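Local structure of aldehyde dehydrogenase family protein (Pseudomonas syringae pv. tomato, 6X9L) at residues V151-T156 with P226-I231; I173-T178 with H471-Y476; I265-A270 with E429-V434; A421-Q426 with V443-P448. The protein catalyses the NAD+-dependent oxidation of long-chain aliphatic aldehydes, probably to the corresponding carboxylic acids. The protein carries 1 engineered substitution. One frame throughout, in Å; residues are numbered along the deposited sequence.

Contact 1: residues V151-T156 with P226-I231; sequences VCALIT and PDIDMI. With NAD (nicotinamide-adenine-dinucleotide), chain D.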
loop_
_atom_site.group_PDB
_atom_site.type_symbol
_atom_site.label_atom_id
_atom_site.label_comp_id
_atom_site.label_asym_id
_atom_site.label_seq_id
_atom_site.Cartn_x
_atom_site.Cartn_y
_atom_site.Cartn_z
ATOM N N VAL A 151 6.355 14.590 2.119
ATOM C CA VAL A 151 5.459 15.167 3.119
ATOM C C VAL A 151 4.377 14.141 3.457
ATOM O O VAL A 151 3.752 13.565 2.558
ATOM C CB VAL A 151 4.846 16.484 2.605
ATOM C CG1 VAL A 151 3.805 16.994 3.576
ATOM C CG2 VAL A 151 5.926 17.532 2.363
ATOM N N CYS A 152 4.146 13.919 4.758
ATOM C CA CYS A 152 3.276 12.855 5.256
ATOM C C CYS A 152 2.187 13.419 6.165
ATOM O O CYS A 152 2.476 14.220 7.063
ATOM C CB CYS A 152 4.087 11.800 6.046
ATOM S SG CYS A 152 5.420 11.014 5.137
ATOM N N ALA A 153 0.947 12.974 5.959
ATOM C CA ALA A 153 -0.170 13.302 6.840
ATOM C C ALA A 153 -0.376 12.181 7.850
ATOM O O ALA A 153 -0.527 11.016 7.467
ATOM C CB ALA A 153 -1.461 13.519 6.047
ATOM N N LEU A 154 -0.392 12.529 9.133
ATOM C CA LEU A 154 -0.592 11.557 10.200
ATOM C C LEU A 154 -1.851 11.901 10.981
ATOM O O LEU A 154 -2.002 13.031 11.468
ATOM C CB LEU A 154 0.609 11.524 11.139
ATOM C CG LEU A 154 1.954 11.606 10.416
ATOM C CD1 LEU A 154 3.103 11.740 11.446
ATOM C CD2 LEU A 154 2.158 10.418 9.456
ATOM N N ILE A 155 -2.742 10.923 11.112
ATOM C CA ILE A 155 -3.985 11.071 11.854
ATOM C C ILE A 155 -4.039 9.962 12.907
ATOM O O ILE A 155 -3.845 8.779 12.587
ATOM C CB ILE A 155 -5.205 11.017 10.914
ATOM C CG1 ILE A 155 -5.089 12.092 9.833
ATOM C CG2 ILE A 155 -6.483 11.197 11.674
ATOM C CD1 ILE A 155 -6.175 11.987 8.794
ATOM N N THR A 156 -4.302 10.339 14.156
ATOM C CA THR A 156 -4.208 9.414 15.271
ATOM C C THR A 156 -5.455 9.427 16.149
ATOM O O THR A 156 -6.208 10.411 16.183
ATOM C CB THR A 156 -2.962 9.728 16.116
ATOM O OG1 THR A 156 -2.909 11.127 16.394
ATOM C CG2 THR A 156 -1.698 9.302 15.366
ATOM N N PRO A 226 -3.025 18.187 -2.603
ATOM C CA PRO A 226 -2.179 17.841 -3.758
ATOM C C PRO A 226 -0.689 17.787 -3.453
ATOM O O PRO A 226 0.088 17.340 -4.308
ATOM C CB PRO A 226 -2.479 18.964 -4.763
ATOM C CG PRO A 226 -3.400 19.931 -4.065
ATOM C CD PRO A 226 -3.493 19.580 -2.639
ATOM N N ASP A 227 -0.258 18.247 -2.286
ATOM C CA ASP A 227 1.163 18.325 -1.998
ATOM C C ASP A 227 1.580 17.353 -0.912
ATOM O O ASP A 227 2.717 17.421 -0.434
ATOM C CB ASP A 227 1.552 19.752 -1.613
ATOM C CG ASP A 227 3.001 20.057 -1.921
ATOM O OD1 ASP A 227 3.620 19.282 -2.673
ATOM O OD2 ASP A 227 3.535 21.068 -1.413
ATOM N N ILE A 228 0.694 16.447 -0.516
ATOM C CA ILE A 228 0.998 15.431 0.484
ATOM C C ILE A 228 1.251 14.114 -0.234
ATOM O O ILE A 228 0.430 13.660 -1.036
ATOM C CB ILE A 228 -0.137 15.321 1.514
ATOM C CG1 ILE A 228 -0.121 16.597 2.357
ATOM C CG2 ILE A 228 -0.005 14.039 2.347
ATOM C CD1 ILE A 228 -1.087 16.629 3.505
ATOM N N ASP A 229 2.402 13.519 0.022
ATOM C CA ASP A 229 2.820 12.344 -0.722
ATOM C C ASP A 229 2.315 11.061 -0.110
ATOM O O ASP A 229 2.273 10.038 -0.797
ATOM C CB ASP A 229 4.343 12.305 -0.793
ATOM C CG ASP A 229 4.914 13.592 -1.320
ATOM O OD1 ASP A 229 4.546 13.945 -2.460
ATOM O OD2 ASP A 229 5.689 14.262 -0.591
ATOM N N MET A 230 1.941 11.099 1.163
ATOM C CA MET A 230 1.528 9.911 1.875
ATOM C C MET A 230 0.662 10.340 3.043
ATOM O O MET A 230 0.843 11.431 3.584
ATOM C CB MET A 230 2.719 9.103 2.381
ATOM C CG MET A 230 2.358 8.235 3.565
ATOM S SD MET A 230 3.724 7.263 4.162
ATOM C CE MET A 230 2.956 6.608 5.638
ATOM N N ILE A 231 -0.287 9.477 3.410
ATOM C CA ILE A 231 -1.136 9.672 4.577
ATOM C C ILE A 231 -1.220 8.349 5.342
ATOM O O ILE A 231 -1.364 7.273 4.748
ATOM C CB ILE A 231 -2.554 10.195 4.214
ATOM C CG1 ILE A 231 -3.340 10.511 5.493
ATOM C CG2 ILE A 231 -3.341 9.176 3.386
ATOM C CD1 ILE A 231 -4.454 11.528 5.304
HETATM P PA NAD D . -11.980 7.412 14.449
HETATM O O1A NAD D . -11.903 6.531 13.252
HETATM O O2A NAD D . -13.348 7.893 14.742
HETATM O O5B NAD D . -10.959 8.661 14.321
HETATM C C5B NAD D . -9.572 8.459 14.120
HETATM C C4B NAD D . -8.920 9.750 13.605
HETATM O O4B NAD D . -9.490 10.084 12.356
HETATM C C3B NAD D . -9.176 10.955 14.499
HETATM O O3B NAD D . -8.013 11.773 14.478
HETATM C C2B NAD D . -10.326 11.683 13.823
HETATM O O2B NAD D . -10.315 13.076 14.053
HETATM C C1B NAD D . -9.996 11.414 12.382
HETATM N N9A NAD D . -11.152 11.403 11.495
HETATM C C8A NAD D . -12.464 11.091 11.783
HETATM N N7A NAD D . -13.154 11.157 10.619
HETATM C C5A NAD D . -12.306 11.500 9.620
HETATM C C6A NAD D . -12.479 11.701 8.260
HETATM N N6A NAD D . -13.644 11.401 7.685
HETATM N N1A NAD D . -11.385 12.034 7.490
HETATM C C2A NAD D . -10.138 12.170 8.054
HETATM N N3A NAD D . -9.966 11.969 9.408
HETATM C C4A NAD D . -11.042 11.647 10.163
HETATM O O3 NAD D . -11.265 6.638 15.667
HETATM P PN NAD D . -11.911 6.090 17.034
HETATM O O1N NAD D . -12.924 5.053 16.721
HETATM O O2N NAD D . -12.276 7.226 17.898
HETATM O O5D NAD D . -10.516 5.396 17.524
HETATM C C5D NAD D . -10.530 4.066 17.981
HETATM C C4D NAD D . -10.365 3.132 16.780
HETATM O O4D NAD D . -9.014 3.134 16.352
HETATM C C3D NAD D . -10.700 1.703 17.161
HETATM O O3D NAD D . -11.293 1.065 16.057
HETATM C C2D NAD D . -9.334 1.099 17.360
HETATM O O2D NAD D . -9.332 -0.303 17.193
HETATM C C1D NAD D . -8.530 1.810 16.277
HETATM N N1N NAD D . -7.106 1.647 16.593
HETATM C C2N NAD D . -6.319 0.887 15.772
HETATM C C3N NAD D . -4.982 0.680 16.085
HETATM C C7N NAD D . -4.084 -0.158 15.229
HETATM O O7N NAD D . -2.703 -0.043 15.462
HETATM N N7N NAD D . -4.569 -0.988 14.301
HETATM C C4N NAD D . -4.447 1.243 17.238
HETATM C C5N NAD D . -5.259 2.003 18.067
HETATM C C6N NAD D . -6.597 2.191 17.741
#

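Contact 2: residues I173-T178 with H471-Y476; sequences IAAGCT and HGFEEY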
loop_
_atom_site.group_PDB
_atom_site.type_symbol
_atom_site.label_atom_id
_atom_site.label_comp_id
_atom_site.label_asym_id
_atom_site.label_seq_id
_atom_site.Cartn_x
_atom_site.Cartn_y
_atom_site.Cartn_z
ATOM N N ILE A 173 10.113 10.702 10.743
ATOM C CA ILE A 173 11.215 11.644 10.903
ATOM C C ILE A 173 12.543 10.970 10.610
ATOM O O ILE A 173 13.434 11.558 9.988
ATOM C CB ILE A 173 11.195 12.215 12.329
ATOM C CG1 ILE A 173 9.925 13.028 12.553
ATOM C CG2 ILE A 173 12.431 12.998 12.598
ATOM C CD1 ILE A 173 9.660 14.020 11.469
ATOM N N ALA A 174 12.700 9.732 11.073
ATOM C CA ALA A 174 13.973 9.037 10.928
ATOM C C ALA A 174 14.288 8.780 9.467
ATOM O O ALA A 174 15.446 8.895 9.040
ATOM C CB ALA A 174 13.948 7.723 11.708
ATOM N N ALA A 175 13.258 8.431 8.683
ATOM C CA ALA A 175 13.388 8.158 7.259
ATOM C C ALA A 175 13.787 9.391 6.467
ATOM O O ALA A 175 14.154 9.267 5.294
ATOM C CB ALA A 175 12.066 7.604 6.723
ATOM N N GLY A 176 13.729 10.563 7.082
ATOM C CA GLY A 176 13.908 11.812 6.391
ATOM C C GLY A 176 12.627 12.453 5.913
ATOM O O GLY A 176 12.693 13.419 5.154
ATOM N N CYS A 177 11.469 11.948 6.316
ATOM C CA CYS A 177 10.233 12.600 5.908
ATOM C C CYS A 177 9.962 13.877 6.714
ATOM O O CYS A 177 10.569 14.165 7.752
ATOM C CB CYS A 177 9.038 11.658 6.042
ATOM S SG CYS A 177 9.010 10.320 4.842
ATOM N N THR A 178 8.994 14.628 6.221
ATOM C CA THR A 178 8.469 15.799 6.890
ATOM C C THR A 178 6.977 15.557 7.095
ATOM O O THR A 178 6.342 14.864 6.301
ATOM C CB THR A 178 8.796 17.029 6.044
ATOM O OG1 THR A 178 9.403 18.022 6.873
ATOM C CG2 THR A 178 7.594 17.553 5.304
ATOM N N HIS A 471 10.043 -2.541 9.813
ATOM C CA HIS A 471 8.900 -2.572 8.898
ATOM C C HIS A 471 8.183 -1.233 8.859
ATOM O O HIS A 471 7.922 -0.684 7.779
ATOM C CB HIS A 471 7.922 -3.664 9.305
ATOM C CG HIS A 471 8.412 -5.039 9.011
ATOM N ND1 HIS A 471 9.405 -5.648 9.751
ATOM C CD2 HIS A 471 8.063 -5.920 8.044
ATOM C CE1 HIS A 471 9.635 -6.853 9.262
ATOM N NE2 HIS A 471 8.838 -7.039 8.224
ATOM N N GLY A 472 7.828 -0.707 10.035
ATOM C CA GLY A 472 7.175 0.589 10.095
ATOM C C GLY A 472 8.018 1.693 9.500
ATOM O O GLY A 472 7.491 2.622 8.882
ATOM N N PHE A 473 9.335 1.597 9.663
ATOM C CA PHE A 473 10.250 2.576 9.089
ATOM C C PHE A 473 10.198 2.561 7.559
ATOM O O PHE A 473 10.244 3.619 6.909
ATOM C CB PHE A 473 11.656 2.269 9.621
ATOM C CG PHE A 473 12.752 3.112 9.044
ATOM C CD1 PHE A 473 12.901 4.438 9.423
ATOM C CD2 PHE A 473 13.670 2.557 8.170
ATOM C CE1 PHE A 473 13.925 5.202 8.913
ATOM C CE2 PHE A 473 14.703 3.315 7.655
ATOM C CZ PHE A 473 14.832 4.639 8.027
ATOM N N GLU A 474 10.068 1.371 6.966
ATOM C CA GLU A 474 10.072 1.265 5.511
ATOM C C GLU A 474 8.776 1.762 4.870
ATOM O O GLU A 474 8.780 2.068 3.674
ATOM C CB GLU A 474 10.381 -0.177 5.106
ATOM C CG GLU A 474 11.809 -0.595 5.497
ATOM C CD GLU A 474 12.244 -1.932 4.912
ATOM O OE1 GLU A 474 11.401 -2.847 4.784
ATOM O OE2 GLU A 474 13.444 -2.066 4.586
ATOM N N GLU A 475 7.687 1.890 5.640
ATOM C CA GLU A 475 6.475 2.508 5.122
ATOM C C GLU A 475 6.685 3.959 4.713
ATOM O O GLU A 475 5.874 4.498 3.957
ATOM C CB GLU A 475 5.362 2.436 6.160
ATOM C CG GLU A 475 5.012 1.033 6.564
ATOM C CD GLU A 475 4.217 0.296 5.496
ATOM O OE1 GLU A 475 3.554 0.977 4.686
ATOM O OE2 GLU A 475 4.254 -0.961 5.481
ATOM N N TYR A 476 7.746 4.608 5.185
ATOM C CA TYR A 476 8.003 5.995 4.829
ATOM C C TYR A 476 9.121 6.150 3.806
ATOM O O TYR A 476 9.538 7.281 3.529
ATOM C CB TYR A 476 8.310 6.806 6.087
ATOM C CG TYR A 476 7.125 6.865 7.016
ATOM C CD1 TYR A 476 6.172 7.870 6.893
ATOM C CD2 TYR A 476 6.932 5.892 7.985
ATOM C CE1 TYR A 476 5.076 7.911 7.725
ATOM C CE2 TYR A 476 5.849 5.935 8.826
ATOM C CZ TYR A 476 4.919 6.942 8.695
ATOM O OH TYR A 476 3.829 6.987 9.538
#

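Contact 3: residues I265-A270 with E429-V434; sequences ILLPDA and ELARSV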
loop_
_atom_site.group_PDB
_atom_site.type_symbol
_atom_site.label_atom_id
_atom_site.label_comp_id
_atom_site.label_asym_id
_atom_site.label_seq_id
_atom_site.Cartn_x
_atom_site.Cartn_y
_atom_site.Cartn_z
ATOM N N ILE A 265 -7.631 -18.126 21.636
ATOM C CA ILE A 265 -7.909 -19.559 21.660
ATOM C C ILE A 265 -7.156 -20.181 22.829
ATOM O O ILE A 265 -5.924 -20.120 22.885
ATOM C CB ILE A 265 -7.496 -20.250 20.351
ATOM C CG1 ILE A 265 -8.323 -19.785 19.144
ATOM C CG2 ILE A 265 -7.619 -21.764 20.509
ATOM C CD1 ILE A 265 -7.907 -20.478 17.843
ATOM N N LEU A 266 -7.893 -20.796 23.749
ATOM C CA LEU A 266 -7.316 -21.681 24.746
ATOM C C LEU A 266 -7.408 -23.108 24.200
ATOM O O LEU A 266 -8.503 -23.666 24.066
ATOM C CB LEU A 266 -8.028 -21.528 26.093
ATOM C CG LEU A 266 -7.635 -20.249 26.854
ATOM C CD1 LEU A 266 -7.754 -18.971 25.968
ATOM C CD2 LEU A 266 -8.438 -20.093 28.140
ATOM N N LEU A 267 -6.252 -23.669 23.849
ATOM C CA LEU A 267 -6.153 -25.051 23.421
ATOM C C LEU A 267 -6.409 -25.989 24.602
ATOM O O LEU A 267 -6.210 -25.612 25.762
ATOM C CB LEU A 267 -4.765 -25.301 22.829
ATOM C CG LEU A 267 -4.461 -24.501 21.556
ATOM C CD1 LEU A 267 -3.013 -24.588 21.210
ATOM C CD2 LEU A 267 -5.301 -24.988 20.380
ATOM N N PRO A 268 -6.864 -27.217 24.333
ATOM C CA PRO A 268 -7.313 -28.096 25.430
ATOM C C PRO A 268 -6.251 -28.399 26.478
ATOM O O PRO A 268 -6.603 -28.707 27.629
ATOM C CB PRO A 268 -7.741 -29.373 24.698
ATOM C CG PRO A 268 -8.037 -28.946 23.317
ATOM C CD PRO A 268 -7.138 -27.795 23.007
ATOM N N ASP A 269 -4.984 -28.344 26.096
ATOM C CA ASP A 269 -3.890 -28.686 27.029
ATOM C C ASP A 269 -3.431 -27.476 27.829
ATOM O O ASP A 269 -2.421 -27.580 28.477
ATOM C CB ASP A 269 -2.727 -29.310 26.267
ATOM C CG ASP A 269 -1.995 -28.342 25.367
ATOM O OD1 ASP A 269 -2.522 -27.279 25.132
ATOM O OD2 ASP A 269 -0.908 -28.666 24.935
ATOM N N ALA A 270 -4.173 -26.384 27.803
ATOM C CA ALA A 270 -3.756 -25.169 28.536
ATOM C C ALA A 270 -4.135 -25.250 30.006
ATOM O O ALA A 270 -5.059 -25.935 30.310
ATOM C CB ALA A 270 -4.356 -23.953 27.901
ATOM N N GLU A 429 4.800 -26.732 20.226
ATOM C CA GLU A 429 4.703 -27.093 18.816
ATOM C C GLU A 429 3.276 -26.908 18.314
ATOM O O GLU A 429 3.038 -26.193 17.335
ATOM C CB GLU A 429 5.192 -28.533 18.611
ATOM C CG GLU A 429 4.755 -29.166 17.314
ATOM C CD GLU A 429 5.353 -30.542 17.099
ATOM O OE1 GLU A 429 5.031 -31.479 17.868
ATOM O OE2 GLU A 429 6.150 -30.695 16.152
ATOM N N LEU A 430 2.305 -27.510 19.001
ATOM C CA LEU A 430 0.918 -27.371 18.581
ATOM C C LEU A 430 0.500 -25.908 18.549
ATOM O O LEU A 430 -0.125 -25.455 17.583
ATOM C CB LEU A 430 0.003 -28.173 19.503
ATOM C CG LEU A 430 -1.483 -27.865 19.297
ATOM C CD1 LEU A 430 -2.043 -28.500 18.025
ATOM C CD2 LEU A 430 -2.261 -28.297 20.513
ATOM N N ALA A 431 0.855 -25.148 19.590
ATOM C CA ALA A 431 0.451 -23.745 19.665
ATOM C C ALA A 431 1.019 -22.927 18.499
ATOM O O ALA A 431 0.338 -22.050 17.957
ATOM C CB ALA A 431 0.879 -23.156 21.007
ATOM N N ARG A 432 2.257 -23.211 18.092
ATOM C CA ARG A 432 2.827 -22.545 16.923
ATOM C C ARG A 432 2.036 -22.864 15.659
ATOM O O ARG A 432 1.677 -21.962 14.892
ATOM C CB ARG A 432 4.286 -22.951 16.735
ATOM C CG ARG A 432 5.221 -22.305 17.691
ATOM C CD ARG A 432 6.451 -23.160 17.881
ATOM N NE ARG A 432 7.583 -22.368 18.341
ATOM C CZ ARG A 432 8.614 -22.856 19.018
ATOM N NH1 ARG A 432 8.653 -24.144 19.338
ATOM N NH2 ARG A 432 9.604 -22.050 19.379
ATOM N N SER A 433 1.785 -24.151 15.401
ATOM C CA SER A 433 1.063 -24.508 14.187
ATOM C C SER A 433 -0.317 -23.839 14.142
ATOM O O SER A 433 -0.772 -23.427 13.067
ATOM C CB SER A 433 0.955 -26.032 14.065
ATOM O OG SER A 433 -0.136 -26.538 14.813
ATOM N N VAL A 434 -0.988 -23.696 15.288
ATOM C CA VAL A 434 -2.262 -22.981 15.300
ATOM C C VAL A 434 -2.049 -21.499 14.974
ATOM O O VAL A 434 -2.799 -20.907 14.178
ATOM C CB VAL A 434 -2.979 -23.164 16.654
ATOM C CG1 VAL A 434 -4.410 -22.625 16.568
ATOM C CG2 VAL A 434 -2.972 -24.627 17.088
#

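Contact 4: residues A421-Q426 with V443-P448; sequences AHVQGQ and VHLNYP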
loop_
_atom_site.group_PDB
_atom_site.type_symbol
_atom_site.label_atom_id
_atom_site.label_comp_id
_atom_site.label_asym_id
_atom_site.label_seq_id
_atom_site.Cartn_x
_atom_site.Cartn_y
_atom_site.Cartn_z
ATOM N N ALA A 421 -4.268 -11.601 17.681
ATOM C CA ALA A 421 -4.764 -12.919 18.057
ATOM C C ALA A 421 -3.888 -13.469 19.178
ATOM O O ALA A 421 -2.717 -13.098 19.311
ATOM C CB ALA A 421 -4.757 -13.875 16.862
ATOM N N HIS A 422 -4.464 -14.394 19.961
ATOM C CA HIS A 422 -3.798 -15.011 21.103
ATOM C C HIS A 422 -3.988 -16.525 21.114
ATOM O O HIS A 422 -5.062 -17.032 20.780
ATOM C CB HIS A 422 -4.325 -14.422 22.402
ATOM C CG HIS A 422 -3.784 -13.063 22.700
ATOM N ND1 HIS A 422 -2.834 -12.838 23.673
ATOM C CD2 HIS A 422 -4.053 -11.857 22.147
ATOM C CE1 HIS A 422 -2.541 -11.549 23.703
ATOM N NE2 HIS A 422 -3.267 -10.934 22.789
ATOM N N VAL A 423 -2.953 -17.259 21.520
ATOM C CA VAL A 423 -3.050 -18.704 21.665
ATOM C C VAL A 423 -2.504 -19.088 23.033
ATOM O O VAL A 423 -1.432 -18.615 23.437
ATOM C CB VAL A 423 -2.303 -19.449 20.547
ATOM C CG1 VAL A 423 -2.444 -20.957 20.724
ATOM C CG2 VAL A 423 -2.863 -19.048 19.195
ATOM N N GLN A 424 -3.275 -19.905 23.761
ATOM C CA GLN A 424 -2.883 -20.495 25.036
ATOM C C GLN A 424 -2.756 -21.997 24.839
ATOM O O GLN A 424 -3.682 -22.643 24.334
ATOM C CB GLN A 424 -3.902 -20.195 26.132
ATOM C CG GLN A 424 -4.286 -18.743 26.252
ATOM C CD GLN A 424 -3.112 -17.814 26.058
ATOM O OE1 GLN A 424 -1.971 -18.135 26.426
ATOM N NE2 GLN A 424 -3.379 -16.650 25.450
ATOM N N GLY A 425 -1.617 -22.547 25.225
ATOM C CA GLY A 425 -1.383 -23.958 25.034
ATOM C C GLY A 425 -0.140 -24.414 25.765
ATOM O O GLY A 425 0.820 -23.646 25.902
ATOM N N GLN A 426 -0.151 -25.661 26.247
ATOM C CA GLN A 426 1.029 -26.214 26.893
ATOM C C GLN A 426 2.020 -26.752 25.862
ATOM O O GLN A 426 3.216 -26.461 25.934
ATOM C CB GLN A 426 0.626 -27.300 27.897
ATOM C CG GLN A 426 1.357 -27.194 29.239
ATOM C CD GLN A 426 0.416 -27.020 30.432
ATOM O OE1 GLN A 426 -0.672 -27.601 30.476
ATOM N NE2 GLN A 426 0.838 -26.216 31.403
ATOM N N VAL A 443 0.238 -12.882 16.268
ATOM C CA VAL A 443 -0.288 -13.922 17.142
ATOM C C VAL A 443 0.650 -14.039 18.332
ATOM O O VAL A 443 1.871 -14.121 18.155
ATOM C CB VAL A 443 -0.419 -15.279 16.426
ATOM C CG1 VAL A 443 -1.265 -16.228 17.257
ATOM C CG2 VAL A 443 -0.970 -15.108 14.988
ATOM N N HIS A 444 0.076 -14.041 19.537
ATOM C CA HIS A 444 0.816 -14.018 20.794
ATOM C C HIS A 444 0.603 -15.320 21.553
ATOM O O HIS A 444 -0.538 -15.691 21.851
ATOM C CB HIS A 444 0.380 -12.843 21.670
ATOM C CG HIS A 444 0.656 -11.501 21.071
ATOM N ND1 HIS A 444 1.527 -10.594 21.636
ATOM C CD2 HIS A 444 0.161 -10.902 19.961
ATOM C CE1 HIS A 444 1.561 -9.500 20.897
ATOM N NE2 HIS A 444 0.748 -9.665 19.870
ATOM N N LEU A 445 1.704 -15.973 21.917
ATOM C CA LEU A 445 1.677 -17.293 22.531
ATOM C C LEU A 445 1.907 -17.188 24.032
ATOM O O LEU A 445 2.940 -16.663 24.471
ATOM C CB LEU A 445 2.748 -18.173 21.906
ATOM C CG LEU A 445 2.718 -18.205 20.391
ATOM C CD1 LEU A 445 3.801 -19.141 19.912
ATOM C CD2 LEU A 445 1.352 -18.673 19.909
ATOM N N ASN A 446 0.957 -17.705 24.815
ATOM C CA ASN A 446 1.089 -17.767 26.271
ATOM C C ASN A 446 1.549 -16.423 26.849
ATOM O O ASN A 446 2.461 -16.347 27.675
ATOM C CB ASN A 446 2.042 -18.895 26.671
ATOM C CG ASN A 446 1.587 -20.249 26.161
ATOM O OD1 ASN A 446 0.418 -20.615 26.283
ATOM N ND2 ASN A 446 2.510 -20.997 25.572
ATOM N N TYR A 447 0.926 -15.351 26.372
ATOM C CA TYR A 447 1.048 -14.003 26.921
ATOM C C TYR A 447 2.490 -13.520 26.964
ATOM O O TYR A 447 2.991 -13.109 28.025
ATOM C CB TYR A 447 0.398 -13.949 28.302
ATOM C CG TYR A 447 -1.037 -14.434 28.259
ATOM C CD1 TYR A 447 -2.011 -13.731 27.567
ATOM C CD2 TYR A 447 -1.412 -15.616 28.886
ATOM C CE1 TYR A 447 -3.322 -14.183 27.503
ATOM C CE2 TYR A 447 -2.727 -16.069 28.837
ATOM C CZ TYR A 447 -3.674 -15.355 28.140
ATOM O OH TYR A 447 -4.975 -15.819 28.092
ATOM N N PRO A 448 3.163 -13.491 25.817
ATOM C CA PRO A 448 4.495 -12.886 25.756
ATOM C C PRO A 448 4.427 -11.407 26.098
ATOM O O PRO A 448 3.361 -10.786 26.100
ATOM C CB PRO A 448 4.905 -13.098 24.298
ATOM C CG PRO A 448 3.599 -13.028 23.570
ATOM C CD PRO A 448 2.580 -13.682 24.482
#

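Contact 1: residues V151-T156 with P226-I231
Two neighbouring parallel strands of the Rossmann-like NAD-binding domain meet here, 151-155 beside the start of 230-234. Ala153 N gives a straight bond to Met230 O (2.8 Å, 167° at the hydrogen), lying in the plane of that carbonyl. One residue pair back, Val151 O accepts from Asp229 N at 2.9 Å and, weakly, from Met230 N. Just before the second strand begins, a carboxylate stands in for a backbone carbonyl: Asp229 turns its CG beside its own backbone N (chi1 -53°), so that OD2 takes Val151 N at 2.8 Å through its anti lone pair. The same oxygen forms a salt bridge with Arg64, so its charge is answered and it grips a strand and helix 53-71 at once. Ile231 lies on the same face of the sheet as Ala153. Its CB lies near the methyl of Ala153. Its CG1, anti to the backbone N, rests 3.6 Å from Ala153 CB, and its tip CD1 reaches over that methyl to Ile155 CD1 at 3.9 Å. The small alanine suits a place where a branched neighbour leans across it. On the other face Cys152 SG and Met230 SD are 4.2 Å apart. Beyond Ala153 strand 151-155 runs on to the cofactor: Ile155 CG2 lies against the ribose, whose O3B hydroxyl donates a 2.8 Å hydrogen bond to Thr156 O.

Contact 2: residues I173-T178 with H471-Y476
Phe473 makes the tight end of this contact. Its CG stands anti to the backbone N (chi1 175°), which swings the ring out from helix 469-474 to the C-terminal end of the helix that begins at 161. There one ring carbon, CE1, does most of the touching: it lies 3.8 Å from Ala174 CB and 3.7 Å from Ala175 CB. The carbonyl carbon of Ala174 sits at the ring edge, in its plane. Alanines suit this place because their single methyls let the aromatic edge come right down to the backbone. Tyr133 adds an edge-to-face partner to the same ring. The first helix closes in a Schellman motif. Gly176 takes a positive phi of 93°, at which a CB would collide with the carbonyl O of Ala175, and its N bonds back to Ile173 O at 3.1 Å. After the glycine the chain brings Cys177 to Tyr476, where SG meets CB at 3.8 Å and the carbonyl O at 3.4 Å. The ring itself takes little part, its centroid 5.5 Å from Cys177 SG in an oblique sulfur-aromatic contact, because the phenol leads away toward strands 143-155 and 230-234. No hydrogen bond crosses between the two segments. Polar chemistry gathers instead on the partly exposed side, where Glu474 points away from the alanines and its OE2 bonds to Tyr133 OH, and Glu475 OE2 accepts from Arg466 N.

Contact 3: residues I265-A270 with E429-V434
Helix 428-435 lays one side against the end of strand 263-266, and its residues take different parts in turn. Glu429 is exposed and serves the helix through its backbone, its O accepting from Ser433 N. Leu430 reaches inward with CG anti to the backbone N (chi1 169°) and meets Leu267 tip to tip, CD2 to CD1 at 3.8 Å. A branched apolar side chain suits this partly exposed margin, since its end methyl can meet that of Leu267. Ala431 brings only a methyl, so Leu267 CD1 can approach the helix backbone itself, 3.9 Å from Ala431 CA. The packing is that of an alpha/beta layer: the helix is the crossover between strands 422-424 and 442-445, and it also covers Ile265 on the neighbouring strand and Leu267 just after its end. Arg432 takes no part in this packing and makes a cation-pi contact with Phe485 of the second subunit. Ser433, also exposed, folds its hydroxyl back to Leu430 O at 3.0 Å, in the carbonyl plane, so that this oxygen is held by two donors, Ser433 OG and Val434 N. Val434 returns to the buried side, where its beta branching presents a methyl to each of two partners. CG2 meets Leu267 CD2 at 4.0 Å, so that Leu267 spans from Leu430 to Val434, one turn further on, while CG1 lies 4.3 Å from Ile265 CD1.

Contact 4: residues A421-Q426 with V443-P448
The backbone ladder between strands 422-424 and 443-445 satisfies its groups in order. His444 N gives to Ala421 O at 3.0 Å from above the carbonyl plane, Val423 N gives to His444 O at 2.9 Å, and Asn446 N gives to Val423 O almost along the C=O axis. Where the second strand ends, Asn446 takes over with its side-chain amide: OD1 accepts Gly425 N at 3.0 Å on a lone pair, and ND2 returns a weak bond to Gly425 O. Asparagine suits this place, since it tolerates the positive phi (48°) and offers both donor and acceptor. Tyr447, also at positive phi, lays one ring face against the amide of Gln424. The two planes are only 7° apart, with Gln424 NE2 stacked 3.0 Å above the plane of the Tyr447 ring. Asn264 serves both polar ends, its OD1 taking Gln424 NE2 and its ND2 bonding Tyr447 OH. On the histidine face His444 CB packs over the His422 ring, 4.0 Å from its centroid, and His444 NE2 bonds Gln442 OE1. Such parallel pairing joins the two strands of a beta-alpha-beta unit, whose second strand, the last of this chain's sheet, pairs on with the second subunit, as in other aldehyde dehydrogenases.

All four contacts are mainly buried: in contact 2 every touching residue is, while contacts 1, 3 and 4 include partly exposed ones such as Asp229, Leu430 and Asn446. Contacts 1 and 2 touch in the NAD-binding part, where Cys152 N probably bonds Thr178 O and Met230 packs on Tyr476. Contacts 3 and 4, with centres about 8 Å apart, share the other sheet, Gln424 joining Ile265 and Leu267 through probable backbone bonds. Contacts 1 and 4 are parallel strand pairs ruled by hydrogen bonds, each extended by an acidic or amide side chain. Contacts 2 and 3 rely on apolar fit. Contact 1 alone holds cofactor-binding residues, while contact 4 carries its sheet into the second subunit.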